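Local atomic coordinates of botulinum neurotoxin type C1 (Clostridium botulinum, PDB entry 3R4S), a protein that probably enters nerve cells by binding two ganglioside molecules through its heavy chain, so that its zinc protease light chain can block neurotransmitter release. Residues D349-M361 and Q370-S382. Sequence-based numbering, arbitrary orientation.
Sequences DINDNIIFQIQPM and QIFKSNFNGENIS
Strands 356-361 and 370-374 form a β hairpin in the trefoil-family receptor-binding region, and at its F356-K373 end the lysine side chain reaches back to the turn that precedes the first strand. In the antiparallel ladder, Q357 and F372 exchange two backbone bonds, Q357 N to F372 O (2.7 Å) and F372 N to Q357 O (2.8 Å); Q359 and Q370 form the next such pair. On the I358 and I371 face, I371 CG2 packs against F356 CB at 3.7 Å. Across the other face, Q359 CG meets CE2 of the F372 ring, and I381 CD1 lies 3.2 Å from Q357 OE1, while Q357 NE2 is bonded to G305 O.

K373, paired with F356, bends at chi2 (71°) and chi4 (74°), bringing its ammonium to the 3-10 turn 352-354. NZ donates to D352 O (2.7 Å) and, in the carbonyl plane, to I355 O (2.8 Å), which also accepts from S374 N. The salt bridge to D352 OD2 is long (3.9 Å), but a water links the two charges.

The buried lysine thus finds backbone carbonyls as partners, with the carboxylate probably adding longer-range electrostatic stabilisation, and ties the turn that follows I350 of the N-acetyl-alpha-neuraminic acid pocket to the hairpin.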
loop_
_atom_site.group_PDB
_atom_site.type_symbol
_atom_site.label_atom_id
_atom_site.label_comp_id
_atom_site.label_asym_id
_atom_site.label_seq_id
_atom_site.Cartn_x
_atom_site.Cartn_y
_atom_site.Cartn_z
ATOM N N ASP A 349 -24.031 -25.773 -6.191
ATOM C CA ASP A 349 -23.657 -25.737 -4.783
ATOM C C ASP A 349 -22.155 -25.535 -4.602
ATOM O O ASP A 349 -21.363 -25.982 -5.431
ATOM C CB ASP A 349 -24.084 -27.033 -4.099
ATOM C CG ASP A 349 -25.590 -27.208 -4.073
ATOM O OD1 ASP A 349 -26.297 -26.231 -3.739
ATOM O OD2 ASP A 349 -26.062 -28.324 -4.379
ATOM N N ILE A 350 -21.775 -24.861 -3.518
ATOM C CA ILE A 350 -20.367 -24.685 -3.166
ATOM C C ILE A 350 -19.752 -26.018 -2.759
ATOM O O ILE A 350 -20.139 -26.597 -1.744
ATOM C CB ILE A 350 -20.196 -23.715 -1.965
ATOM C CG1 ILE A 350 -20.989 -22.423 -2.177
ATOM C CG2 ILE A 350 -18.722 -23.434 -1.700
ATOM C CD1 ILE A 350 -20.557 -21.635 -3.369
ATOM N N ASN A 351 -18.802 -26.518 -3.541
ATOM C CA ASN A 351 -18.082 -27.724 -3.146
ATOM C C ASN A 351 -16.906 -27.427 -2.212
ATOM O O ASN A 351 -16.245 -26.404 -2.342
ATOM C CB ASN A 351 -17.594 -28.488 -4.375
ATOM C CG ASN A 351 -18.725 -29.208 -5.096
ATOM O OD1 ASN A 351 -19.199 -28.760 -6.144
ATOM N ND2 ASN A 351 -19.176 -30.321 -4.522
ATOM N N ASP A 352 -16.639 -28.346 -1.293
ATOM C CA ASP A 352 -15.601 -28.168 -0.293
ATOM C C ASP A 352 -14.246 -27.794 -0.891
ATOM O O ASP A 352 -13.515 -26.986 -0.315
ATOM C CB ASP A 352 -15.439 -29.426 0.568
ATOM C CG ASP A 352 -14.296 -29.291 1.580
ATOM O OD1 ASP A 352 -14.542 -28.729 2.670
ATOM O OD2 ASP A 352 -13.154 -29.725 1.280
ATOM N N ASN A 353 -13.904 -28.382 -2.034
ATOM C CA ASN A 353 -12.564 -28.190 -2.584
ATOM C C ASN A 353 -12.312 -26.820 -3.210
ATOM O O ASN A 353 -11.205 -26.548 -3.677
ATOM C CB ASN A 353 -12.142 -29.333 -3.524
ATOM C CG ASN A 353 -13.010 -29.437 -4.774
ATOM O OD1 ASN A 353 -13.743 -28.510 -5.120
ATOM N ND2 ASN A 353 -12.923 -30.581 -5.460
ATOM N N ILE A 354 -13.308 -25.941 -3.196
ATOM C CA ILE A 354 -13.056 -24.564 -3.643
ATOM C C ILE A 354 -12.977 -23.572 -2.484
ATOM O O ILE A 354 -12.718 -22.381 -2.699
ATOM C CB ILE A 354 -14.123 -24.042 -4.617
ATOM C CG1 ILE A 354 -15.409 -23.701 -3.855
ATOM C CG2 ILE A 354 -14.342 -25.031 -5.780
ATOM C CD1 ILE A 354 -16.424 -22.967 -4.695
ATOM N N ILE A 355 -13.177 -24.058 -1.264
ATOM C CA ILE A 355 -13.319 -23.168 -0.108
ATOM C C ILE A 355 -11.990 -22.776 0.550
ATOM O O ILE A 355 -11.163 -23.635 0.871
ATOM C CB ILE A 355 -14.288 -23.765 0.945
ATOM C CG1 ILE A 355 -15.646 -24.074 0.302
ATOM C CG2 ILE A 355 -14.463 -22.812 2.130
ATOM C CD1 ILE A 355 -16.637 -24.708 1.263
ATOM N N PHE A 356 -11.789 -21.470 0.726
ATOM C CA PHE A 356 -10.586 -20.943 1.377
ATOM C C PHE A 356 -10.920 -19.943 2.490
ATOM O O PHE A 356 -12.050 -19.421 2.567
ATOM C CB PHE A 356 -9.654 -20.294 0.348
ATOM C CG PHE A 356 -9.107 -21.266 -0.664
ATOM C CD1 PHE A 356 -7.944 -21.972 -0.401
ATOM C CD2 PHE A 356 -9.776 -21.495 -1.863
ATOM C CE1 PHE A 356 -7.437 -22.882 -1.319
ATOM C CE2 PHE A 356 -9.280 -22.400 -2.786
ATOM C CZ PHE A 356 -8.108 -23.098 -2.517
ATOM N N GLN A 357 -9.941 -19.698 3.363
ATOM C CA GLN A 357 -10.060 -18.653 4.389
ATOM C C GLN A 357 -8.885 -17.697 4.251
ATOM O O GLN A 357 -7.744 -18.136 4.097
ATOM C CB GLN A 357 -10.070 -19.254 5.794
ATOM C CG GLN A 357 -10.237 -18.201 6.911
ATOM C CD GLN A 357 -10.363 -18.812 8.307
ATOM O OE1 GLN A 357 -9.436 -19.449 8.801
ATOM N NE2 GLN A 357 -11.506 -18.589 8.959
ATOM N N ILE A 358 -9.164 -16.396 4.298
ATOM C CA ILE A 358 -8.134 -15.378 4.080
ATOM C C ILE A 358 -7.689 -14.686 5.374
ATOM O O ILE A 358 -8.461 -14.573 6.319
ATOM C CB ILE A 358 -8.572 -14.331 3.027
ATOM C CG1 ILE A 358 -7.352 -13.585 2.488
ATOM C CG2 ILE A 358 -9.630 -13.369 3.615
ATOM C CD1 ILE A 358 -7.596 -12.903 1.145
ATOM N N GLN A 359 -6.425 -14.260 5.407
ATOM C CA GLN A 359 -5.890 -13.450 6.498
ATOM C C GLN A 359 -4.987 -12.391 5.881
ATOM O O GLN A 359 -4.281 -12.673 4.909
ATOM C CB GLN A 359 -5.068 -14.304 7.479
ATOM C CG GLN A 359 -5.861 -15.429 8.170
ATOM C CD GLN A 359 -6.854 -14.893 9.189
ATOM O OE1 GLN A 359 -6.863 -13.704 9.473
ATOM N NE2 GLN A 359 -7.689 -15.769 9.745
ATOM N N PRO A 360 -5.004 -11.168 6.437
ATOM C CA PRO A 360 -4.141 -10.101 5.927
ATOM C C PRO A 360 -2.691 -10.429 6.229
ATOM O O PRO A 360 -2.427 -11.096 7.222
ATOM C CB PRO A 360 -4.576 -8.868 6.744
ATOM C CG PRO A 360 -5.098 -9.441 8.024
ATOM C CD PRO A 360 -5.770 -10.743 7.626
ATOM N N MET A 361 -1.775 -9.989 5.373
ATOM C CA MET A 361 -0.347 -10.201 5.591
ATOM C C MET A 361 0.377 -9.010 5.009
ATOM O O MET A 361 0.757 -8.996 3.836
ATOM C CB MET A 361 0.130 -11.499 4.946
ATOM C CG MET A 361 1.648 -11.747 5.049
ATOM S SD MET A 361 2.324 -11.591 6.721
ATOM C CE MET A 361 1.423 -12.839 7.611
ATOM N N GLN A 370 -2.441 -14.166 3.281
ATOM C CA GLN A 370 -2.210 -15.593 3.296
ATOM C C GLN A 370 -3.569 -16.240 3.124
ATOM O O GLN A 370 -4.585 -15.722 3.611
ATOM C CB GLN A 370 -1.539 -16.042 4.588
ATOM C CG GLN A 370 -0.076 -15.618 4.686
ATOM C CD GLN A 370 0.608 -16.197 5.906
ATOM O OE1 GLN A 370 0.114 -16.056 7.012
ATOM N NE2 GLN A 370 1.744 -16.869 5.704
ATOM N N ILE A 371 -3.591 -17.349 2.393
ATOM C CA ILE A 371 -4.850 -17.974 2.021
ATOM C C ILE A 371 -4.791 -19.442 2.386
ATOM O O ILE A 371 -3.901 -20.178 1.951
ATOM C CB ILE A 371 -5.137 -17.777 0.530
ATOM C CG1 ILE A 371 -5.066 -16.287 0.182
ATOM C CG2 ILE A 371 -6.509 -18.364 0.158
ATOM C CD1 ILE A 371 -5.025 -16.002 -1.322
ATOM N N PHE A 372 -5.728 -19.849 3.227
ATOM C CA PHE A 372 -5.694 -21.156 3.829
ATOM C C PHE A 372 -6.846 -21.989 3.292
ATOM O O PHE A 372 -7.961 -21.483 3.138
ATOM C CB PHE A 372 -5.832 -21.028 5.346
ATOM C CG PHE A 372 -4.693 -20.288 5.998
ATOM C CD1 PHE A 372 -3.600 -20.981 6.508
ATOM C CD2 PHE A 372 -4.705 -18.903 6.076
ATOM C CE1 PHE A 372 -2.545 -20.304 7.101
ATOM C CE2 PHE A 372 -3.654 -18.212 6.675
ATOM C CZ PHE A 372 -2.576 -18.911 7.191
ATOM N N LYS A 373 -6.572 -23.262 3.017
ATOM C CA LYS A 373 -7.617 -24.207 2.627
ATOM C C LYS A 373 -8.528 -24.477 3.814
ATOM O O LYS A 373 -8.058 -24.787 4.910
ATOM C CB LYS A 373 -7.016 -25.516 2.123
ATOM C CG LYS A 373 -8.079 -26.476 1.573
ATOM C CD LYS A 373 -8.657 -25.965 0.240
ATOM C CE LYS A 373 -9.885 -26.779 -0.192
ATOM N NZ LYS A 373 -11.084 -26.449 0.644
ATOM N N SER A 374 -9.833 -24.352 3.596
ATOM C CA SER A 374 -10.789 -24.351 4.688
ATOM C C SER A 374 -12.012 -25.184 4.350
ATOM O O SER A 374 -12.303 -25.398 3.182
ATOM C CB SER A 374 -11.230 -22.907 4.949
ATOM O OG SER A 374 -12.209 -22.821 5.971
ATOM N N ASN A 375 -12.736 -25.639 5.373
ATOM C CA ASN A 375 -14.072 -26.186 5.155
ATOM C C ASN A 375 -15.119 -25.061 5.250
ATOM O O ASN A 375 -14.766 -23.895 5.469
ATOM C CB ASN A 375 -14.383 -27.354 6.112
ATOM C CG ASN A 375 -14.508 -26.910 7.566
ATOM O OD1 ASN A 375 -13.934 -25.899 7.976
ATOM N ND2 ASN A 375 -15.265 -27.669 8.350
ATOM N N PHE A 376 -16.396 -25.401 5.096
ATOM C CA PHE A 376 -17.448 -24.379 4.973
ATOM C C PHE A 376 -17.561 -23.433 6.163
ATOM O O PHE A 376 -17.846 -22.255 5.987
ATOM C CB PHE A 376 -18.813 -25.027 4.710
ATOM C CG PHE A 376 -19.427 -25.660 5.932
ATOM C CD1 PHE A 376 -20.427 -25.003 6.638
ATOM C CD2 PHE A 376 -18.992 -26.897 6.385
ATOM C CE1 PHE A 376 -20.997 -25.577 7.768
ATOM C CE2 PHE A 376 -19.548 -27.474 7.514
ATOM C CZ PHE A 376 -20.558 -26.814 8.207
ATOM N N ASN A 377 -17.345 -23.939 7.373
ATOM C CA ASN A 377 -17.498 -23.105 8.570
ATOM C C ASN A 377 -16.173 -22.651 9.175
ATOM O O ASN A 377 -16.155 -22.018 10.230
ATOM C CB ASN A 377 -18.336 -23.822 9.628
ATOM C CG ASN A 377 -17.695 -25.107 10.108
ATOM O OD1 ASN A 377 -16.515 -25.357 9.852
ATOM N ND2 ASN A 377 -18.470 -25.937 10.805
ATOM N N GLY A 378 -15.065 -22.974 8.509
ATOM C CA GLY A 378 -13.755 -22.536 8.968
ATOM C C GLY A 378 -13.217 -23.274 10.186
ATOM O O GLY A 378 -12.162 -22.917 10.716
ATOM N N GLU A 379 -13.928 -24.311 10.622
ATOM C CA GLU A 379 -13.521 -25.103 11.787
ATOM C C GLU A 379 -12.368 -26.042 11.462
ATOM O O GLU A 379 -11.677 -26.527 12.360
ATOM C CB GLU A 379 -14.695 -25.932 12.311
ATOM C CG GLU A 379 -15.840 -25.109 12.859
ATOM C CD GLU A 379 -15.893 -25.114 14.374
ATOM O OE1 GLU A 379 -16.110 -26.203 14.960
ATOM O OE2 GLU A 379 -15.722 -24.028 14.972
ATOM N N ASN A 380 -12.181 -26.324 10.178
ATOM C CA ASN A 380 -11.099 -27.199 9.759
ATOM C C ASN A 380 -10.214 -26.523 8.721
ATOM O O ASN A 380 -10.512 -26.568 7.528
ATOM C CB ASN A 380 -11.657 -28.518 9.220
ATOM C CG ASN A 380 -10.565 -29.456 8.733
ATOM O OD1 ASN A 380 -9.381 -29.202 8.935
ATOM N ND2 ASN A 380 -10.960 -30.542 8.079
ATOM N N ILE A 381 -9.145 -25.872 9.181
ATOM C CA ILE A 381 -8.159 -25.290 8.278
ATOM C C ILE A 381 -7.098 -26.345 8.024
ATOM O O ILE A 381 -6.421 -26.780 8.950
ATOM C CB ILE A 381 -7.506 -24.023 8.884
ATOM C CG1 ILE A 381 -8.585 -23.000 9.255
ATOM C CG2 ILE A 381 -6.474 -23.425 7.920
ATOM C CD1 ILE A 381 -9.428 -22.553 8.059
ATOM N N SER A 382 -6.955 -26.768 6.771
ATOM C CA SER A 382 -6.153 -27.952 6.476
ATOM C C SER A 382 -4.858 -27.676 5.726
ATOM O O SER A 382 -4.058 -28.591 5.511
ATOM C CB SER A 382 -6.983 -28.955 5.672
ATOM O OG SER A 382 -7.478 -28.356 4.484
HETATM O O HOH W 1 -11.104 -28.571 2.661
HETATM O O HOH W 2 -16.813 -27.934 3.638
#